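Local coordinates for putative CRISPR-associated endoribonuclease-like protein Cas6 (Pyrococcus furiosus, PDB 3UFC) that binds CRISPR RNA and probably serves in CRISPR adaptive immunity as a Cas6-related, putative endoribonuclease, at residues P16-N21 with F102-V107; I59-I64 with K71-D76. One frame throughout, in Å; residues are numbered along the deposited sequence.

Contact 1. Residues P16-N21 with F102-V107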
ATOM      1  N   PRO A  16      12.409  16.372 -12.371  1.00 46.46           N
ATOM      2  CA  PRO A  16      11.016  16.813 -12.273  1.00 44.84           C
ATOM      3  C   PRO A  16      10.536  16.906 -10.829  1.00 41.85           C
ATOM      4  O   PRO A  16      11.157  16.364  -9.914  1.00 40.98           O
ATOM      5  CB  PRO A  16      10.270  15.740 -13.057  1.00 45.03           C
ATOM      6  CG  PRO A  16      11.030  14.512 -12.692  1.00 45.32           C
ATOM      7  CD  PRO A  16      12.477  14.965 -12.807  1.00 46.41           C
ATOM      8  N   VAL A  17       9.429  17.612 -10.635  1.00 40.62           N
ATOM      9  CA  VAL A  17       8.839  17.759  -9.316  1.00 38.63           C
ATOM     10  C   VAL A  17       7.433  17.181  -9.407  1.00 37.26           C
ATOM     11  O   VAL A  17       6.604  17.673 -10.167  1.00 36.46           O
ATOM     12  CB  VAL A  17       8.749  19.243  -8.887  1.00 40.28           C
ATOM     13  CG1 VAL A  17       8.153  19.345  -7.489  1.00 39.33           C
ATOM     14  CG2 VAL A  17      10.133  19.876  -8.912  1.00 40.24           C
ATOM     15  N   ILE A  18       7.177  16.118  -8.654  1.00 35.51           N
ATOM     16  CA  ILE A  18       5.859  15.496  -8.667  1.00 34.65           C
ATOM     17  C   ILE A  18       5.087  15.934  -7.429  1.00 32.85           C
ATOM     18  O   ILE A  18       5.677  16.223  -6.391  1.00 32.99           O
ATOM     19  CB  ILE A  18       5.945  13.947  -8.647  1.00 33.88           C
ATOM     20  CG1 ILE A  18       6.612  13.475  -7.351  1.00 33.51           C
ATOM     21  CG2 ILE A  18       6.701  13.452  -9.864  1.00 33.66           C
ATOM     22  CD1 ILE A  18       6.629  11.956  -7.171  1.00 34.45           C
ATOM     23  N   PRO A  19       3.756  16.001  -7.529  1.00 32.50           N
ATOM     24  CA  PRO A  19       2.961  16.409  -6.366  1.00 33.93           C
ATOM     25  C   PRO A  19       3.048  15.328  -5.288  1.00 33.84           C
ATOM     26  O   PRO A  19       3.345  14.169  -5.594  1.00 33.46           O
ATOM     27  CB  PRO A  19       1.557  16.557  -6.946  1.00 34.06           C
ATOM     28  CG  PRO A  19       1.544  15.546  -8.062  1.00 34.63           C
ATOM     29  CD  PRO A  19       2.899  15.751  -8.700  1.00 32.42           C
ATOM     30  N   PHE A  20       2.807  15.698  -4.033  1.00 33.72           N
ATOM     31  CA  PHE A  20       2.868  14.726  -2.943  1.00 34.88           C
ATOM     32  C   PHE A  20       1.687  13.753  -2.955  1.00 33.11           C
ATOM     33  O   PHE A  20       1.851  12.569  -2.667  1.00 33.55           O
ATOM     34  CB  PHE A  20       2.848  15.399  -1.561  1.00 38.45           C
ATOM     35  CG  PHE A  20       3.888  16.460  -1.354  1.00 43.60           C
ATOM     36  CD1 PHE A  20       3.572  17.806  -1.538  1.00 46.62           C
ATOM     37  CD2 PHE A  20       5.157  16.128  -0.891  1.00 46.48           C
ATOM     38  CE1 PHE A  20       4.500  18.808  -1.255  1.00 47.05           C
ATOM     39  CE2 PHE A  20       6.096  17.122  -0.606  1.00 47.36           C
ATOM     40  CZ  PHE A  20       5.765  18.464  -0.786  1.00 47.87           C
ATOM     41  N   ASN A  21       0.501  14.266  -3.277  1.00 31.52           N
ATOM     42  CA  ASN A  21      -0.737  13.479  -3.254  1.00 31.07           C
ATOM     43  C   ASN A  21      -1.154  12.834  -4.573  1.00 30.19           C
ATOM     44  O   ASN A  21      -2.175  13.203  -5.154  1.00 31.18           O
ATOM     45  CB  ASN A  21      -1.869  14.379  -2.748  1.00 33.02           C
ATOM     46  CG  ASN A  21      -1.472  15.169  -1.515  1.00 33.13           C
ATOM     47  OD1 ASN A  21      -1.294  14.612  -0.434  1.00 34.24           O
ATOM     48  ND2 ASN A  21      -1.316  16.480  -1.678  1.00 37.84           N
ATOM     49  N   PHE A 102       3.081   6.165 -17.241  1.00 37.23           N
ATOM     50  CA  PHE A 102       2.347   6.662 -16.081  1.00 37.00           C
ATOM     51  C   PHE A 102       2.466   8.175 -15.998  1.00 37.74           C
ATOM     52  O   PHE A 102       3.521   8.744 -16.277  1.00 36.68           O
ATOM     53  CB  PHE A 102       2.870   6.052 -14.774  1.00 35.59           C
ATOM     54  CG  PHE A 102       2.371   4.658 -14.507  1.00 35.37           C
ATOM     55  CD1 PHE A 102       3.140   3.549 -14.850  1.00 36.23           C
ATOM     56  CD2 PHE A 102       1.123   4.455 -13.920  1.00 31.95           C
ATOM     57  CE1 PHE A 102       2.671   2.252 -14.612  1.00 35.29           C
ATOM     58  CE2 PHE A 102       0.648   3.172 -13.678  1.00 32.22           C
ATOM     59  CZ  PHE A 102       1.423   2.065 -14.024  1.00 34.24           C
ATOM     60  N   LYS A 103       1.371   8.819 -15.606  1.00 38.18           N
ATOM     61  CA  LYS A 103       1.328  10.265 -15.468  1.00 38.78           C
ATOM     62  C   LYS A 103       1.065  10.614 -14.006  1.00 38.13           C
ATOM     63  O   LYS A 103       0.047  10.220 -13.440  1.00 38.07           O
ATOM     64  CB  LYS A 103       0.213  10.828 -16.353  1.00 42.24           C
ATOM     65  CG  LYS A 103       0.113  12.342 -16.378  1.00 47.62           C
ATOM     66  CD  LYS A 103       1.331  12.971 -17.040  1.00 51.63           C
ATOM     67  CE  LYS A 103       1.110  14.457 -17.286  1.00 53.23           C
ATOM     68  NZ  LYS A 103       2.297  15.107 -17.910  1.00 55.61           N
ATOM     69  N   ILE A 104       2.001  11.327 -13.389  1.00 37.44           N
ATOM     70  CA  ILE A 104       1.862  11.745 -11.998  1.00 37.61           C
ATOM     71  C   ILE A 104       1.919  13.268 -12.035  1.00 38.95           C
ATOM     72  O   ILE A 104       2.991  13.854 -12.209  1.00 36.56           O
ATOM     73  CB  ILE A 104       3.015  11.196 -11.106  1.00 37.73           C
ATOM     74  CG1 ILE A 104       2.901   9.675 -10.950  1.00 38.55           C
ATOM     75  CG2 ILE A 104       2.954  11.832  -9.728  1.00 37.59           C
ATOM     76  CD1 ILE A 104       3.115   8.894 -12.225  1.00 42.98           C
ATOM     77  N   GLY A 105       0.763  13.907 -11.882  1.00 39.87           N
ATOM     78  CA  GLY A 105       0.730  15.354 -11.951  1.00 40.96           C
ATOM     79  C   GLY A 105       1.084  15.720 -13.382  1.00 41.39           C
ATOM     80  O   GLY A 105       0.459  15.226 -14.319  1.00 40.87           O
ATOM     81  N   ASP A 106       2.094  16.563 -13.560  1.00 42.53           N
ATOM     82  CA  ASP A 106       2.511  16.961 -14.902  1.00 44.58           C
ATOM     83  C   ASP A 106       3.777  16.226 -15.318  1.00 43.72           C
ATOM     84  O   ASP A 106       4.406  16.574 -16.316  1.00 44.60           O
ATOM     85  CB  ASP A 106       2.761  18.469 -14.954  1.00 47.70           C
ATOM     86  CG  ASP A 106       1.520  19.276 -14.632  1.00 50.95           C
ATOM     87  OD1 ASP A 106       0.527  19.160 -15.381  1.00 53.23           O
ATOM     88  OD2 ASP A 106       1.536  20.018 -13.627  1.00 53.63           O
ATOM     89  N   VAL A 107       4.146  15.206 -14.551  1.00 40.99           N
ATOM     90  CA  VAL A 107       5.346  14.435 -14.840  1.00 39.07           C
ATOM     91  C   VAL A 107       5.018  13.068 -15.431  1.00 38.34           C
ATOM     92  O   VAL A 107       4.221  12.309 -14.872  1.00 37.27           O
ATOM     93  CB  VAL A 107       6.190  14.234 -13.561  1.00 39.44           C
ATOM     94  CG1 VAL A 107       7.504  13.537 -13.899  1.00 38.38           C
ATOM     95  CG2 VAL A 107       6.451  15.578 -12.905  1.00 39.53           C
TER
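Apolar side chains do most of the joining here, since no hydrogen bond passes between P16-N21 and F102-V107. Val-107 is the centre of the packing. Its CG1, anti to the backbone N (chi1 -175°), meets the ring of Pro-16, with CG1 3.6 Å from Pro-16 CB. The other methyl, CG2, rests against the branch methyl of Ile-18 (CG2 to CG2, 3.7 Å) and also approaches the carbonyl oxygen of Val-17. A beta-branched residue suits this place because its two methyls can serve two neighbours at once. Ile-104 adds its own branch: Ile-104 CG2 lies 3.8 Å from Ile-18 CB, while the end of its side chain leads away; Ile-104 also packs on Phe-109 of strand 107-116. Pro-19 brings CG and CD of its ring against Gly-105, with Pro-19 CD 3.9 Å from Gly-105 CA.

The backbone of the second segment is shaped by a type II' beta turn from Ile-104 to Val-107, a tight hairpin linking strand 101-104 to strand 107-116. Two hydrogen bonds pair its ends, Ile-104 N to Val-107 O at 2.8 Å and Val-107 N to Ile-104 O at 2.9 Å. Glycine fits the second position twice over: its phi is positive (66°), and a beta carbon there would collide with Pro-19 CD.

With its ends thus paired and Gly-105 N held by Glu-25 of helix 23-37, the turn meets P16-N21 through van der Waals contact among mainly aliphatic groups, with no directional bond between them.

Contact 2. Residues I59-I64 with K71-D76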
ATOM      1  N   ILE A  59      11.867   6.907  -4.131  1.00 31.35           N
ATOM      2  CA  ILE A  59      12.905   7.640  -4.848  1.00 34.65           C
ATOM      3  C   ILE A  59      14.207   7.670  -4.041  1.00 36.82           C
ATOM      4  O   ILE A  59      14.254   8.216  -2.941  1.00 36.50           O
ATOM      5  CB  ILE A  59      12.416   9.074  -5.119  1.00 34.21           C
ATOM      6  CG1 ILE A  59      11.064   9.018  -5.841  1.00 33.06           C
ATOM      7  CG2 ILE A  59      13.431   9.829  -5.959  1.00 36.39           C
ATOM      8  CD1 ILE A  59      10.289  10.312  -5.825  1.00 32.87           C
ATOM      9  N   ARG A  60      15.262   7.077  -4.596  1.00 40.55           N
ATOM     10  CA  ARG A  60      16.559   7.010  -3.919  1.00 43.98           C
ATOM     11  C   ARG A  60      17.081   8.367  -3.443  1.00 44.95           C
ATOM     12  O   ARG A  60      17.535   8.497  -2.305  1.00 44.46           O
ATOM     13  CB  ARG A  60      17.596   6.356  -4.834  1.00 47.37           C
ATOM     14  CG  ARG A  60      18.968   6.186  -4.192  1.00 53.25           C
ATOM     15  CD  ARG A  60      19.974   5.633  -5.186  1.00 58.28           C
ATOM     16  NE  ARG A  60      21.330   5.619  -4.645  1.00 62.83           N
ATOM     17  CZ  ARG A  60      22.408   5.262  -5.338  1.00 64.71           C
ATOM     18  NH1 ARG A  60      22.288   4.887  -6.605  1.00 65.44           N
ATOM     19  NH2 ARG A  60      23.606   5.287  -4.768  1.00 66.10           N
ATOM     20  N   LYS A  61      17.027   9.369  -4.315  1.00 45.67           N
ATOM     21  CA  LYS A  61      17.489  10.707  -3.964  1.00 48.45           C
ATOM     22  C   LYS A  61      16.392  11.711  -4.295  1.00 48.86           C
ATOM     23  O   LYS A  61      16.086  11.958  -5.462  1.00 47.85           O
ATOM     24  CB  LYS A  61      18.770  11.049  -4.726  1.00 49.88           C
ATOM     25  CG  LYS A  61      19.523  12.229  -4.138  1.00 53.02           C
ATOM     26  CD  LYS A  61      20.877  12.412  -4.804  1.00 56.99           C
ATOM     27  CE  LYS A  61      21.716  13.435  -4.055  1.00 59.11           C
ATOM     28  NZ  LYS A  61      21.956  13.006  -2.644  1.00 60.87           N
ATOM     29  N   ARG A  62      15.807  12.288  -3.251  1.00 49.95           N
ATOM     30  CA  ARG A  62      14.712  13.237  -3.401  1.00 52.22           C
ATOM     31  C   ARG A  62      14.893  14.484  -2.545  1.00 53.03           C
ATOM     32  O   ARG A  62      15.706  14.512  -1.623  1.00 52.94           O
ATOM     33  CB  ARG A  62      13.403  12.562  -2.999  1.00 52.71           C
ATOM     34  CG  ARG A  62      13.515  11.843  -1.659  1.00 54.73           C
ATOM     35  CD  ARG A  62      12.240  11.924  -0.844  1.00 57.00           C
ATOM     36  NE  ARG A  62      11.145  11.155  -1.424  1.00 59.73           N
ATOM     37  CZ  ARG A  62       9.928  11.092  -0.897  1.00 59.96           C
ATOM     38  NH1 ARG A  62       9.656  11.754   0.220  1.00 60.56           N
ATOM     39  NH2 ARG A  62       8.984  10.370  -1.482  1.00 60.41           N
ATOM     40  N   GLU A  63      14.111  15.511  -2.858  1.00 54.75           N
ATOM     41  CA  GLU A  63      14.141  16.761  -2.116  1.00 56.73           C
ATOM     42  C   GLU A  63      12.716  17.287  -1.981  1.00 56.80           C
ATOM     43  O   GLU A  63      12.023  17.493  -2.979  1.00 56.11           O
ATOM     44  CB  GLU A  63      15.011  17.796  -2.834  1.00 58.66           C
ATOM     45  CG  GLU A  63      15.173  19.096  -2.060  1.00 62.52           C
ATOM     46  CD  GLU A  63      16.059  20.104  -2.771  1.00 64.71           C
ATOM     47  OE1 GLU A  63      16.262  21.204  -2.217  1.00 66.04           O
ATOM     48  OE2 GLU A  63      16.550  19.799  -3.880  1.00 66.02           O
ATOM     49  N   ILE A  64      12.277  17.487  -0.743  1.00 57.52           N
ATOM     50  CA  ILE A  64      10.935  17.992  -0.487  1.00 58.37           C
ATOM     51  C   ILE A  64      10.890  19.500  -0.708  1.00 59.60           C
ATOM     52  O   ILE A  64      11.593  20.256  -0.037  1.00 59.38           O
ATOM     53  CB  ILE A  64      10.484  17.701   0.964  1.00 58.47           C
ATOM     54  CG1 ILE A  64      10.458  16.191   1.219  1.00 58.31           C
ATOM     55  CG2 ILE A  64       9.109  18.307   1.212  1.00 58.34           C
ATOM     56  CD1 ILE A  64       9.487  15.431   0.341  1.00 59.24           C
ATOM     57  N   LYS A  71      10.900  16.656  -5.390  1.00 43.58           N
ATOM     58  CA  LYS A  71      11.833  16.871  -6.489  1.00 43.23           C
ATOM     59  C   LYS A  71      12.703  15.632  -6.651  1.00 41.62           C
ATOM     60  O   LYS A  71      13.449  15.259  -5.745  1.00 41.27           O
ATOM     61  CB  LYS A  71      12.714  18.092  -6.224  1.00 44.27           C
ATOM     62  CG  LYS A  71      13.651  18.423  -7.376  1.00 47.45           C
ATOM     63  CD  LYS A  71      14.504  19.643  -7.067  1.00 49.39           C
ATOM     64  CE  LYS A  71      15.432  19.975  -8.225  1.00 51.24           C
ATOM     65  NZ  LYS A  71      16.243  21.197  -7.949  1.00 52.00           N
ATOM     66  N   ILE A  72      12.590  14.996  -7.811  1.00 42.18           N
ATOM     67  CA  ILE A  72      13.346  13.784  -8.116  1.00 41.32           C
ATOM     68  C   ILE A  72      14.775  14.114  -8.540  1.00 42.47           C
ATOM     69  O   ILE A  72      14.992  14.756  -9.566  1.00 43.00           O
ATOM     70  CB  ILE A  72      12.652  12.994  -9.241  1.00 39.91           C
ATOM     71  CG1 ILE A  72      11.248  12.591  -8.786  1.00 38.59           C
ATOM     72  CG2 ILE A  72      13.480  11.770  -9.612  1.00 40.50           C
ATOM     73  CD1 ILE A  72      10.395  11.987  -9.870  1.00 40.61           C
ATOM     74  N   LEU A  73      15.745  13.667  -7.749  1.00 42.97           N
ATOM     75  CA  LEU A  73      17.152  13.923  -8.037  1.00 45.03           C
ATOM     76  C   LEU A  73      17.882  12.652  -8.460  1.00 46.00           C
ATOM     77  O   LEU A  73      19.104  12.563  -8.337  1.00 47.70           O
ATOM     78  CB  LEU A  73      17.843  14.509  -6.802  1.00 45.46           C
ATOM     79  CG  LEU A  73      17.247  15.774  -6.178  1.00 45.50           C
ATOM     80  CD1 LEU A  73      18.014  16.111  -4.912  1.00 46.49           C
ATOM     81  CD2 LEU A  73      17.304  16.927  -7.165  1.00 45.56           C
ATOM     82  N   SER A  74      17.135  11.673  -8.960  1.00 45.40           N
ATOM     83  CA  SER A  74      17.729  10.412  -9.387  1.00 44.67           C
ATOM     84  C   SER A  74      16.808   9.610 -10.299  1.00 43.05           C
ATOM     85  O   SER A  74      15.588   9.757 -10.248  1.00 42.09           O
ATOM     86  CB  SER A  74      18.080   9.567  -8.161  1.00 46.53           C
ATOM     87  OG  SER A  74      18.480   8.262  -8.537  1.00 50.53           O
ATOM     88  N   ASP A  75      17.404   8.760 -11.130  1.00 41.36           N
ATOM     89  CA  ASP A  75      16.646   7.911 -12.044  1.00 41.11           C
ATOM     90  C   ASP A  75      16.304   6.583 -11.378  1.00 40.10           C
ATOM     91  O   ASP A  75      15.620   5.749 -11.960  1.00 41.97           O
ATOM     92  CB  ASP A  75      17.455   7.650 -13.318  1.00 41.62           C
ATOM     93  CG  ASP A  75      17.404   8.810 -14.289  1.00 41.53           C
ATOM     94  OD1 ASP A  75      18.307   8.911 -15.142  1.00 41.82           O
ATOM     95  OD2 ASP A  75      16.453   9.616 -14.208  1.00 42.23           O
ATOM     96  N   ASP A  76      16.794   6.394 -10.158  1.00 39.92           N
ATOM     97  CA  ASP A  76      16.540   5.170  -9.403  1.00 40.28           C
ATOM     98  C   ASP A  76      15.219   5.351  -8.652  1.00 38.62           C
ATOM     99  O   ASP A  76      15.188   5.816  -7.507  1.00 36.58           O
ATOM    100  CB  ASP A  76      17.700   4.922  -8.434  1.00 43.44           C
ATOM    101  CG  ASP A  76      17.573   3.613  -7.691  1.00 47.01           C
ATOM    102  OD1 ASP A  76      17.169   2.607  -8.311  1.00 49.18           O
ATOM    103  OD2 ASP A  76      17.897   3.587  -6.486  1.00 50.09           O
TER
HETATM  104  O   HOH W   1      15.561  22.262  -5.386  1.00 71.55           O
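Four backbone hydrogen bonds tie I59-I64 to K71-D76. Glu-63 and Lys-71 form a hydrogen-bonded antiparallel pair, Lys-71 N giving to Glu-63 O at 2.8 Å and Glu-63 N to Lys-71 O at 3.0 Å. Leu-73 N reaches Lys-61 O at 2.9 Å. The fourth, Arg-60 N to Asp-76 O, is longer at 3.2 Å but almost straight (174°). Ser-74 shapes the chain between these last two bonds: its OG, anti to the backbone N, accepts from Asp-76 N in an ST turn, a role suited to a short hydroxyl.

The paired residues belong to the beta hairpin of strands 62-65 and 69-72, whose second strand also borders strand 17-18 in a small antiparallel sheet. Arg-62 and Ile-72, a non-hydrogen-bonded pair, send their side chains to one face, Glu-63 and Lys-71 to the other.

No salt bridge forms across the segments. Glu-63 and Lys-71, both extended, run side by side, and a water bridges them, donating to Glu-63 OE2 and accepting from Lys-71 NZ. Arg-60 passes Asp-76 with its aliphatic part, CD 3.2 Å from Asp-76 OD2, the guanidinium and carboxylate planes 88° apart and NE beyond salt-bridge distance; Asp-76 OD1 makes a salt bridge with Lys-8.

Among apolar contacts, Ile-59 CD1 meets Ile-72 CG1 at 3.9 Å, the side chains crossing at about a right angle. Leu-73 CD1 lies 4.0 Å from Glu-63 CB, and Lys-61 CG 3.9 Å from Leu-73 CB. Long Arg and Lys suit this exposed edge: methylenes pack while charges can reach solvent.

Overall arrangement
Contact 2 is nested in the chain loop that contact 1 closes, and the two meet in the small sheet where strand 17-18 borders strand 69-72. Pro-16 O and Ile-72 N probably share a hydrogen bond, and Ile-18 packs on Ile-72, so these residues connect the partly buried interface to the hairpin. Contact 1 joins that sheet to the edge strand 101-104 of the five-stranded sheet and the turn that leads into strand 107-116, using aliphatic groups that are largely buried. Contact 2, at the surface, pairs neighbouring strands through their backbones, and its outer side chains are mostly charged. Phe-20 against Ile-64 and Val-17 against Lys-71 extend the packing between them.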